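Local structure of beta-mannosidase (Trichoderma harzianum, 4CVU) at residues Q676-Q679 against A680-K684; G724-K727 against V728-V732; V191-Q195 against N196-W200; N72-N75 against D76-L79. The protein probably removes terminal beta-linked mannose from the non-reducing ends of mannosides by hydrolysis, as a fungal beta-mannosidase of glycoside hydrolase family 2. All coordinates share one frame; numbering follows the deposited sequence.

Interaction 1. Residues Q676-Q679 against A680-K684; sequences QLFQ and ADMYK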
loop_
_atom_site.group_PDB
_atom_site.type_symbol
_atom_site.label_atom_id
_atom_site.label_comp_id
_atom_site.label_asym_id
_atom_site.label_seq_id
_atom_site.Cartn_x
_atom_site.Cartn_y
_atom_site.Cartn_z
ATOM N N GLN A 676 17.047 4.202 -15.400
ATOM C CA GLN A 676 16.505 5.203 -16.300
ATOM C C GLN A 676 17.576 5.982 -17.049
ATOM O O GLN A 676 17.337 6.399 -18.129
ATOM C CB GLN A 676 15.639 6.219 -15.528
ATOM C CG GLN A 676 14.366 5.588 -15.072
ATOM C CD GLN A 676 13.397 6.599 -14.528
ATOM O OE1 GLN A 676 13.529 7.800 -14.746
ATOM N NE2 GLN A 676 12.374 6.105 -13.892
ATOM N N LEU A 677 18.731 6.196 -16.432
ATOM C CA LEU A 677 19.797 6.936 -17.060
ATOM C C LEU A 677 20.338 6.132 -18.218
ATOM O O LEU A 677 20.708 6.706 -19.265
ATOM C CB LEU A 677 20.931 7.223 -16.079
ATOM C CG LEU A 677 20.656 8.190 -14.912
ATOM C CD1 LEU A 677 21.916 8.311 -14.089
ATOM C CD2 LEU A 677 20.199 9.569 -15.396
ATOM N N PHE A 678 20.435 4.821 -18.003
ATOM C CA PHE A 678 20.998 3.934 -19.047
ATOM C C PHE A 678 20.029 3.916 -20.245
ATOM O O PHE A 678 20.440 4.142 -21.354
ATOM C CB PHE A 678 21.220 2.513 -18.532
ATOM C CG PHE A 678 21.531 1.561 -19.626
ATOM C CD1 PHE A 678 22.823 1.425 -20.086
ATOM C CD2 PHE A 678 20.530 0.864 -20.241
ATOM C CE1 PHE A 678 23.116 0.590 -21.146
ATOM C CE2 PHE A 678 20.801 0.047 -21.309
ATOM C CZ PHE A 678 22.104 -0.103 -21.759
ATOM N N GLN A 679 18.723 3.758 -19.978
ATOM C CA GLN A 679 17.699 3.759 -21.033
ATOM C C GLN A 679 17.706 5.062 -21.805
ATOM O O GLN A 679 17.579 5.029 -23.016
ATOM C CB GLN A 679 16.285 3.550 -20.441
ATOM C CG GLN A 679 15.125 3.412 -21.433
ATOM C CD GLN A 679 13.779 3.672 -20.715
ATOM O OE1 GLN A 679 13.771 4.422 -19.781
ATOM N NE2 GLN A 679 12.686 3.133 -21.199
ATOM N N ALA A 680 17.735 6.214 -21.113
ATOM C CA ALA A 680 17.743 7.517 -21.800
ATOM C C ALA A 680 18.939 7.633 -22.758
ATOM O O ALA A 680 18.799 8.043 -23.905
ATOM C CB ALA A 680 17.821 8.604 -20.811
ATOM N N ASP A 681 20.095 7.309 -22.231
ATOM C CA ASP A 681 21.341 7.492 -22.971
ATOM C C ASP A 681 21.375 6.549 -24.174
ATOM O O ASP A 681 21.887 6.913 -25.235
ATOM C CB ASP A 681 22.541 7.291 -22.033
ATOM C CG ASP A 681 22.917 8.570 -21.245
ATOM O OD1 ASP A 681 22.470 9.665 -21.632
ATOM O OD2 ASP A 681 23.663 8.480 -20.222
ATOM N N MET A 682 20.923 5.312 -23.986
ATOM C CA MET A 682 20.822 4.374 -25.121
ATOM C C MET A 682 19.835 4.850 -26.200
ATOM O O MET A 682 20.154 4.775 -27.369
ATOM C CB MET A 682 20.518 2.945 -24.675
ATOM C CG MET A 682 20.828 1.912 -25.769
ATOM S SD MET A 682 20.251 0.243 -25.384
ATOM C CE MET A 682 18.505 0.578 -25.327
ATOM N N TYR A 683 18.670 5.383 -25.818
ATOM C CA TYR A 683 17.715 5.845 -26.818
ATOM C C TYR A 683 18.294 7.027 -27.592
ATOM O O TYR A 683 18.215 7.070 -28.828
ATOM C CB TYR A 683 16.344 6.214 -26.193
ATOM C CG TYR A 683 15.478 5.034 -25.818
ATOM C CD1 TYR A 683 15.999 3.977 -25.091
ATOM C CD2 TYR A 683 14.124 5.021 -26.088
ATOM C CE1 TYR A 683 15.212 2.912 -24.709
ATOM C CE2 TYR A 683 13.323 3.963 -25.684
ATOM C CZ TYR A 683 13.890 2.928 -24.989
ATOM O OH TYR A 683 13.149 1.854 -24.591
ATOM N N LYS A 684 18.922 7.959 -26.861
ATOM C CA LYS A 684 19.630 9.107 -27.456
ATOM C C LYS A 684 20.630 8.624 -28.475
ATOM O O LYS A 684 20.697 9.129 -29.602
ATOM C CB LYS A 684 20.352 9.875 -26.370
ATOM C CG LYS A 684 21.161 11.052 -26.831
ATOM C CD LYS A 684 22.194 11.441 -25.765
ATOM C CE LYS A 684 23.048 12.593 -26.164
ATOM N NZ LYS A 684 24.039 12.926 -25.091
#

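Interaction 2. Residues G724-K727 against V728-V732; sequences GRWK and VLPYV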
loop_
_atom_site.group_PDB
_atom_site.type_symbol
_atom_site.label_atom_id
_atom_site.label_comp_id
_atom_site.label_asym_id
_atom_site.label_seq_id
_atom_site.Cartn_x
_atom_site.Cartn_y
_atom_site.Cartn_z
ATOM N N GLY A 724 1.468 9.280 -15.800
ATOM C CA GLY A 724 1.979 10.310 -16.672
ATOM C C GLY A 724 3.372 10.830 -16.363
ATOM O O GLY A 724 3.904 11.570 -17.170
ATOM N N ARG A 725 3.960 10.438 -15.214
ATOM C CA ARG A 725 5.220 11.003 -14.733
ATOM C C ARG A 725 6.275 10.660 -15.768
ATOM O O ARG A 725 6.315 9.551 -16.197
ATOM C CB ARG A 725 5.674 10.319 -13.422
ATOM C CG ARG A 725 7.034 10.826 -12.907
ATOM C CD ARG A 725 7.496 10.199 -11.617
ATOM N NE ARG A 725 6.732 10.738 -10.492
ATOM C CZ ARG A 725 7.085 11.774 -9.715
ATOM N NH1 ARG A 725 8.226 12.421 -9.891
ATOM N NH2 ARG A 725 6.251 12.179 -8.732
ATOM N N TRP A 726 7.112 11.617 -16.077
ATOM C CA TRP A 726 8.263 11.454 -16.964
ATOM C C TRP A 726 9.425 10.713 -16.294
ATOM O O TRP A 726 9.900 11.100 -15.245
ATOM C CB TRP A 726 8.714 12.821 -17.410
ATOM C CG TRP A 726 7.819 13.457 -18.401
ATOM C CD1 TRP A 726 6.496 13.347 -18.470
ATOM C CD2 TRP A 726 8.212 14.270 -19.511
ATOM N NE1 TRP A 726 5.995 14.071 -19.529
ATOM C CE2 TRP A 726 7.032 14.652 -20.183
ATOM C CE3 TRP A 726 9.432 14.765 -19.960
ATOM C CZ2 TRP A 726 7.042 15.448 -21.311
ATOM C CZ3 TRP A 726 9.441 15.580 -21.069
ATOM C CH2 TRP A 726 8.245 15.888 -21.756
ATOM N N LYS A 727 9.917 9.679 -16.963
ATOM C CA LYS A 727 11.215 9.116 -16.689
ATOM C C LYS A 727 12.258 10.103 -17.185
ATOM O O LYS A 727 11.919 11.201 -17.629
ATOM C CB LYS A 727 11.402 7.767 -17.410
ATOM C CG LYS A 727 10.424 6.680 -16.974
ATOM C CD LYS A 727 10.913 5.290 -17.384
ATOM C CE LYS A 727 9.866 4.226 -17.039
ATOM N NZ LYS A 727 10.128 2.834 -17.515
ATOM N N VAL A 728 13.527 9.692 -17.103
ATOM C CA VAL A 728 14.621 10.425 -17.689
ATOM C C VAL A 728 14.492 10.424 -19.222
ATOM O O VAL A 728 14.787 11.433 -19.837
ATOM C CB VAL A 728 16.003 9.881 -17.273
ATOM C CG1 VAL A 728 17.143 10.636 -17.938
ATOM C CG2 VAL A 728 16.178 9.980 -15.772
ATOM N N LEU A 729 14.016 9.325 -19.812
ATOM C CA LEU A 729 13.948 9.173 -21.279
ATOM C C LEU A 729 13.306 10.334 -22.075
ATOM O O LEU A 729 13.875 10.847 -23.014
ATOM C CB LEU A 729 13.241 7.875 -21.654
ATOM C CG LEU A 729 12.910 7.671 -23.134
ATOM C CD1 LEU A 729 14.173 7.682 -23.996
ATOM C CD2 LEU A 729 12.198 6.340 -23.222
ATOM N N PRO A 730 12.100 10.722 -21.711
ATOM C CA PRO A 730 11.410 11.758 -22.491
ATOM C C PRO A 730 12.087 13.111 -22.462
ATOM O O PRO A 730 11.843 13.885 -23.386
ATOM C CB PRO A 730 9.978 11.801 -21.845
ATOM C CG PRO A 730 10.131 11.098 -20.561
ATOM C CD PRO A 730 11.234 10.090 -20.717
ATOM N N TYR A 731 12.823 13.441 -21.389
ATOM C CA TYR A 731 13.609 14.671 -21.309
ATOM C C TYR A 731 14.741 14.640 -22.302
ATOM O O TYR A 731 15.037 15.650 -22.972
ATOM C CB TYR A 731 14.164 14.866 -19.908
ATOM C CG TYR A 731 13.113 15.289 -18.895
ATOM C CD1 TYR A 731 12.572 16.565 -18.945
ATOM C CD2 TYR A 731 12.658 14.418 -17.922
ATOM C CE1 TYR A 731 11.599 16.950 -18.026
ATOM C CE2 TYR A 731 11.700 14.819 -17.004
ATOM C CZ TYR A 731 11.178 16.096 -17.085
ATOM O OH TYR A 731 10.240 16.515 -16.151
ATOM N N VAL A 732 15.408 13.495 -22.410
ATOM C CA VAL A 732 16.496 13.292 -23.405
ATOM C C VAL A 732 16.072 13.186 -24.892
ATOM O O VAL A 732 16.677 13.788 -25.777
ATOM C CB VAL A 732 17.342 12.070 -23.028
ATOM C CG1 VAL A 732 18.502 11.901 -24.007
ATOM C CG2 VAL A 732 17.918 12.248 -21.620
#

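Interaction 3. Residues V191-Q195 against N196-W200; sequences VRKEQ and NDFGW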
loop_
_atom_site.group_PDB
_atom_site.type_symbol
_atom_site.label_atom_id
_atom_site.label_comp_id
_atom_site.label_asym_id
_atom_site.label_seq_id
_atom_site.Cartn_x
_atom_site.Cartn_y
_atom_site.Cartn_z
ATOM N N VAL A 191 -10.142 -15.273 -30.491
ATOM C CA VAL A 191 -11.139 -14.277 -30.064
ATOM C C VAL A 191 -10.818 -12.876 -30.557
ATOM O O VAL A 191 -9.706 -12.403 -30.409
ATOM C CB VAL A 191 -11.368 -14.301 -28.549
ATOM C CG1 VAL A 191 -10.058 -14.127 -27.775
ATOM C CG2 VAL A 191 -12.367 -13.224 -28.146
ATOM N N ARG A 192 -11.809 -12.206 -31.128
ATOM C CA ARG A 192 -11.675 -10.812 -31.511
ATOM C C ARG A 192 -11.881 -9.915 -30.283
ATOM O O ARG A 192 -12.952 -9.324 -30.075
ATOM C CB ARG A 192 -12.675 -10.486 -32.629
ATOM C CG ARG A 192 -12.502 -11.336 -33.856
ATOM C CD ARG A 192 -11.089 -11.341 -34.354
ATOM N NE ARG A 192 -10.565 -9.976 -34.408
ATOM C CZ ARG A 192 -9.302 -9.618 -34.181
ATOM N NH1 ARG A 192 -8.362 -10.510 -33.876
ATOM N NH2 ARG A 192 -8.957 -8.336 -34.279
ATOM N N LYS A 193 -10.805 -9.842 -29.489
ATOM C CA LYS A 193 -10.714 -9.095 -28.230
ATOM C C LYS A 193 -9.284 -8.591 -28.193
ATOM O O LYS A 193 -8.335 -9.199 -28.769
ATOM C CB LYS A 193 -11.045 -9.994 -27.003
ATOM C CG LYS A 193 -10.968 -9.317 -25.616
ATOM C CD LYS A 193 -11.662 -10.140 -24.531
ATOM C CE LYS A 193 -11.474 -9.611 -23.090
ATOM N NZ LYS A 193 -11.355 -8.132 -23.016
ATOM N N GLU A 194 -9.126 -7.462 -27.536
ATOM C CA GLU A 194 -7.855 -6.754 -27.412
ATOM C C GLU A 194 -6.877 -7.764 -26.884
ATOM O O GLU A 194 -7.036 -8.344 -25.849
ATOM C CB GLU A 194 -8.054 -5.538 -26.476
ATOM C CG GLU A 194 -6.810 -4.842 -25.979
ATOM C CD GLU A 194 -7.071 -3.541 -25.203
ATOM O OE1 GLU A 194 -7.494 -3.643 -24.074
ATOM O OE2 GLU A 194 -6.837 -2.456 -25.691
ATOM N N GLN A 195 -5.840 -8.025 -27.669
ATOM C CA GLN A 195 -4.976 -9.095 -27.369
ATOM C C GLN A 195 -4.192 -8.960 -26.076
ATOM O O GLN A 195 -3.950 -9.950 -25.446
ATOM C CB GLN A 195 -4.069 -9.404 -28.571
ATOM C CG GLN A 195 -4.832 -9.717 -29.823
ATOM C CD GLN A 195 -5.330 -11.143 -29.955
ATOM O OE1 GLN A 195 -4.642 -12.028 -30.481
ATOM N NE2 GLN A 195 -6.577 -11.375 -29.537
ATOM N N ASN A 196 -3.791 -7.759 -25.692
ATOM C CA ASN A 196 -3.063 -7.551 -24.501
ATOM C C ASN A 196 -3.850 -7.809 -23.236
ATOM O O ASN A 196 -3.283 -7.907 -22.204
ATOM C CB ASN A 196 -2.349 -6.227 -24.442
ATOM C CG ASN A 196 -3.270 -5.073 -24.363
ATOM O OD1 ASN A 196 -3.770 -4.592 -25.340
ATOM N ND2 ASN A 196 -3.537 -4.652 -23.136
ATOM N N ASP A 197 -5.141 -7.997 -23.374
ATOM C CA ASP A 197 -6.016 -8.320 -22.240
ATOM C C ASP A 197 -5.717 -9.687 -21.615
ATOM O O ASP A 197 -6.128 -9.958 -20.508
ATOM C CB ASP A 197 -7.446 -8.283 -22.715
ATOM C CG ASP A 197 -7.949 -6.928 -22.980
ATOM O OD1 ASP A 197 -7.180 -5.960 -22.918
ATOM O OD2 ASP A 197 -9.159 -6.813 -23.224
ATOM N N PHE A 198 -5.004 -10.539 -22.355
ATOM C CA PHE A 198 -4.537 -11.817 -21.867
ATOM C C PHE A 198 -3.068 -11.801 -21.428
ATOM O O PHE A 198 -2.445 -12.879 -21.279
ATOM C CB PHE A 198 -4.752 -12.890 -22.936
ATOM C CG PHE A 198 -6.148 -12.893 -23.489
ATOM C CD1 PHE A 198 -7.192 -13.420 -22.749
ATOM C CD2 PHE A 198 -6.428 -12.275 -24.699
ATOM C CE1 PHE A 198 -8.480 -13.379 -23.244
ATOM C CE2 PHE A 198 -7.714 -12.205 -25.185
ATOM C CZ PHE A 198 -8.744 -12.776 -24.451
ATOM N N GLY A 199 -2.528 -10.572 -21.262
ATOM C CA GLY A 199 -1.210 -10.344 -20.780
ATOM C C GLY A 199 -0.276 -9.895 -21.878
ATOM O O GLY A 199 -0.445 -10.277 -23.014
ATOM N N TRP A 200 0.704 -9.056 -21.546
ATOM C CA TRP A 200 1.819 -8.786 -22.486
ATOM C C TRP A 200 3.076 -8.617 -21.634
ATOM O O TRP A 200 3.024 -8.662 -20.378
ATOM C CB TRP A 200 1.523 -7.564 -23.396
ATOM C CG TRP A 200 2.057 -7.670 -24.869
ATOM C CD1 TRP A 200 3.218 -7.176 -25.345
ATOM C CD2 TRP A 200 1.408 -8.311 -25.992
ATOM N NE1 TRP A 200 3.370 -7.474 -26.686
ATOM C CE2 TRP A 200 2.275 -8.176 -27.104
ATOM C CE3 TRP A 200 0.212 -8.998 -26.154
ATOM C CZ2 TRP A 200 1.969 -8.688 -28.362
ATOM C CZ3 TRP A 200 -0.117 -9.498 -27.431
ATOM C CH2 TRP A 200 0.777 -9.330 -28.525
HETATM O O HOH W 1 -1.793 -11.930 -24.669
#

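Interaction 4. Residues N72-N75 against D76-L79; sequences NGLN and DFDL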
loop_
_atom_site.group_PDB
_atom_site.type_symbol
_atom_site.label_atom_id
_atom_site.label_comp_id
_atom_site.label_asym_id
_atom_site.label_seq_id
_atom_site.Cartn_x
_atom_site.Cartn_y
_atom_site.Cartn_z
ATOM N N ASN A 72 -2.928 -3.037 -8.212
ATOM C CA ASN A 72 -2.136 -3.257 -6.996
ATOM C C ASN A 72 -1.536 -4.631 -6.764
ATOM O O ASN A 72 -2.156 -5.632 -7.078
ATOM C CB ASN A 72 -2.993 -2.933 -5.744
ATOM C CG ASN A 72 -3.263 -1.441 -5.596
ATOM O OD1 ASN A 72 -2.841 -0.662 -6.432
ATOM N ND2 ASN A 72 -3.997 -1.036 -4.569
ATOM N N GLY A 73 -0.309 -4.663 -6.217
ATOM C CA GLY A 73 0.225 -5.853 -5.554
ATOM C C GLY A 73 0.374 -7.043 -6.494
ATOM O O GLY A 73 1.010 -6.911 -7.557
ATOM N N LEU A 74 -0.181 -8.203 -6.117
ATOM C CA LEU A 74 -0.095 -9.378 -6.997
ATOM C C LEU A 74 -1.466 -9.721 -7.529
ATOM O O LEU A 74 -1.768 -10.892 -7.749
ATOM C CB LEU A 74 0.533 -10.590 -6.279
ATOM C CG LEU A 74 2.020 -10.425 -5.961
ATOM C CD1 LEU A 74 2.425 -11.533 -4.998
ATOM C CD2 LEU A 74 2.901 -10.439 -7.221
ATOM N N ASN A 75 -2.283 -8.687 -7.761
ATOM C CA ASN A 75 -3.655 -8.838 -8.285
ATOM C C ASN A 75 -3.773 -9.449 -9.651
ATOM O O ASN A 75 -4.850 -9.911 -9.997
ATOM C CB ASN A 75 -4.396 -7.522 -8.315
ATOM C CG ASN A 75 -4.967 -7.121 -6.930
ATOM O OD1 ASN A 75 -5.410 -5.980 -6.754
ATOM N ND2 ASN A 75 -4.920 -7.995 -5.967
ATOM N N ASP A 76 -2.691 -9.439 -10.432
ATOM C CA ASP A 76 -2.704 -10.128 -11.723
ATOM C C ASP A 76 -2.962 -11.590 -11.452
ATOM O O ASP A 76 -3.541 -12.255 -12.276
ATOM C CB ASP A 76 -1.375 -9.967 -12.500
ATOM C CG ASP A 76 -1.501 -10.286 -13.961
ATOM O OD1 ASP A 76 -2.591 -10.095 -14.515
ATOM O OD2 ASP A 76 -0.500 -10.720 -14.607
ATOM N N PHE A 77 -2.501 -12.089 -10.299
ATOM C CA PHE A 77 -2.734 -13.471 -9.896
ATOM C C PHE A 77 -4.029 -13.592 -9.114
ATOM O O PHE A 77 -4.920 -14.387 -9.485
ATOM C CB PHE A 77 -1.546 -14.027 -9.103
ATOM C CG PHE A 77 -0.316 -14.198 -9.956
ATOM C CD1 PHE A 77 -0.267 -15.173 -10.918
ATOM C CD2 PHE A 77 0.751 -13.335 -9.836
ATOM C CE1 PHE A 77 0.845 -15.320 -11.728
ATOM C CE2 PHE A 77 1.868 -13.468 -10.642
ATOM C CZ PHE A 77 1.913 -14.461 -11.592
ATOM N N ASP A 78 -4.141 -12.772 -8.080
ATOM C CA ASP A 78 -5.185 -12.908 -7.092
ATOM C C ASP A 78 -6.581 -12.647 -7.640
ATOM O O ASP A 78 -7.563 -13.104 -7.049
ATOM C CB ASP A 78 -4.963 -11.970 -5.914
ATOM C CG ASP A 78 -3.595 -12.148 -5.212
ATOM O OD1 ASP A 78 -2.900 -13.154 -5.354
ATOM O OD2 ASP A 78 -3.203 -11.200 -4.533
ATOM N N LEU A 79 -6.686 -11.904 -8.753
ATOM C CA LEU A 79 -8.000 -11.560 -9.326
ATOM C C LEU A 79 -8.503 -12.487 -10.453
ATOM O O LEU A 79 -9.537 -12.217 -11.060
ATOM C CB LEU A 79 -7.997 -10.114 -9.825
ATOM C CG LEU A 79 -7.734 -9.071 -8.742
ATOM C CD1 LEU A 79 -7.841 -7.713 -9.372
ATOM C CD2 LEU A 79 -8.721 -9.159 -7.586
HETATM O O HOH W 2 -0.010 -8.240 -10.011
HETATM O O HOH W 3 -2.222 -8.455 -3.963
#

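Interaction 1. Residues Q676-Q679 against A680-K684
Phe678 and Met682 meet one turn apart on the long helix 664-692, an i to i+4 Met-aromatic contact carried on alpha-helical hydrogen bonding. In Met682, CG anti to the backbone nitrogen (chi1 -163°) and an extended chi2 carry SD to 5.0 Å from the centroid of the Phe678 ring. The sulfur approaches obliquely, about equally near CE2 and CZ, and lies 4.1 Å from Phe678 CZ. Phe597 meets the same ring edge-to-face. The amide of Met682 donates to Phe678 O at 2.9 Å.

A second i to i+4 pair, Gln679 and Tyr683, illustrates a different orientation. Here the amide plane stands 83° from the ring plane, and it is the methylene, not the amide, that comes closest, Gln679 CG lying 3.3 Å from Tyr683 CE1. Both polar ends are occupied elsewhere: Gln679 by Ser599 and the carbonyl of Ala718, Tyr683 OH by Trp706 and Phe597. Asp681 extends from another side of the helix, its OD2 held by the hydroxyls of Tyr656 and Tyr886, while its backbone N bonds to Leu677 O at 3.1 Å.

Interaction 2. Residues G724-K727 against V728-V732
Apolar and aromatic packing makes this local contact, in which the loop leading from strand 702-705 folds its Trp726 onto the first turn of helix 729-736. Pro730 lies over one face of the indole, a CH-pi contact with CB 3.9 Å from the centroid of the six-membered ring and 26° off its normal. Tyr731 receives the edge of the same ring: Trp726 CE3 stands 3.5 Å above the plane of the phenol, over its centre, with the two ring planes at 56°. The tryptophan is thus set against two consecutive helix residues, one meeting its face and the other its edge. Its CB also takes part, 3.6 Å from Tyr731 CE2.

The polar ends are bonded outside the two segments: Trp726 NE1 to Ser410 OG and Tyr731 OH to the backbone N of Phe899. A leucine in place of Tyr731 would probably leave the indole edge without an aromatic face to meet and the amide of Phe899 without its hydroxyl partner. Phe898 stacks on Trp726 and Trp888 meets Tyr731, so the cluster joins the loop and helix 729-736 to the strands of the C-terminal Ig-fold domain. At its heart is a tilted edge-to-face aromatic pair.

Interaction 3. Residues V191-Q195 against N196-W200
Two buried carboxylates, those of Glu194 and Asp197, approach to 2.6 Å between Glu194 OE1 and Asp197 OD1. At such a separation one of the two acids probably holds a proton and donates it to the other. The groups are turned steeply against each other, their planes 81° apart. The other oxygen meets a positive charge: Lys193 NZ forms a salt bridge with Asp197 OD2 at 2.6 Å, using the anti lone pair that faces away from OD1. Asp113 gives this lysine a second acidic partner, while Trp396 NE1 bonds to Glu194 OE2.

The three residues sit around a short 3-10 turn in a long loop of the galactose-binding domain-like region. Within that turn Asp197 N donates to Glu194 O at 3.1 Å, and a weak bond runs from Phe198 N to Gln195 O. Val191 and Phe198 come at each other from opposite directions, CG1 to CZ 3.8 Å. Bending at chi2 (-82°) folds the Gln195 side chain back, and its NE2 donates to Lys193 O at 2.9 Å, nearly within its own amide plane. A water lies within hydrogen-bonding distance of the carbonyls of Gln195 and Gly199, 2.7 Å from Gly199 O.

Interaction 4. Residues N72-N75 against D76-L79
The short helix 75-78, in the galactose-binding domain-like region, begins here, with Leu74 at its N-cap position and the carbonyl of that residue serving two amides of the turn that follows. Asp78 N donates to Leu74 O at 3.0 Å, in the carbonyl plane and on a lone pair, whereas Phe77 N reaches the same oxygen at 2.9 Å from above that plane. The next carbonyl closes the helix, Leu79 N bonding to Asn75 O at 3.0 Å.

Leu79 is the first residue after the helix to leave helical geometry, and its CD1 packs 3.6 Å from Asn75 CB, while its CG lies against the Asn75 amide carbon. Asp78 crosses Asn75 at about a right angle, its carboxylate plane 71° from the amide. Such an N-terminal turn presents backbone N-H groups, and water can serve them: one water accepts from Leu74 N and donates to Asp78 OD2, each at 3.0 Å, linking the residue ahead of the helix to its last residue, Asp78, and another joins Gly73 O to Asp76 N.

The nearest atom of the Asn75 side chain lies about 2 Å from a bound cadmium ion. A glycine in place of Asn75 would probably leave Leu79 CD1 without the methylene it packs on and the cadmium without the amide beside it. Outside the turn, Asp76 OD1 accepts from the backbone N of Ala205, and Leu74 rests on Thr621 and Leu624 of helix 620-625.

How the interactions relate
From the N terminus the contacts come in series, none nested in or crossing another. Interaction 4 closes the turn that starts helix 75-78, and interaction 3 folds a loop between helix 159-168 and strand 215-221; both belong to the galactose-binding domain-like region, their nearest atoms about 6 Å apart without touching. Interaction 1 follows far along the chain, within helix 664-692, and interaction 2 closes the loop into helix 729-736. These last two do touch: Gln676 OE1 probably accepts a hydrogen bond from Val728 N at 3.0 Å, and Tyr683 packs on Leu729, tying the two helices together. The two pairs remain separate, their nearest atoms at least about 13 Å apart.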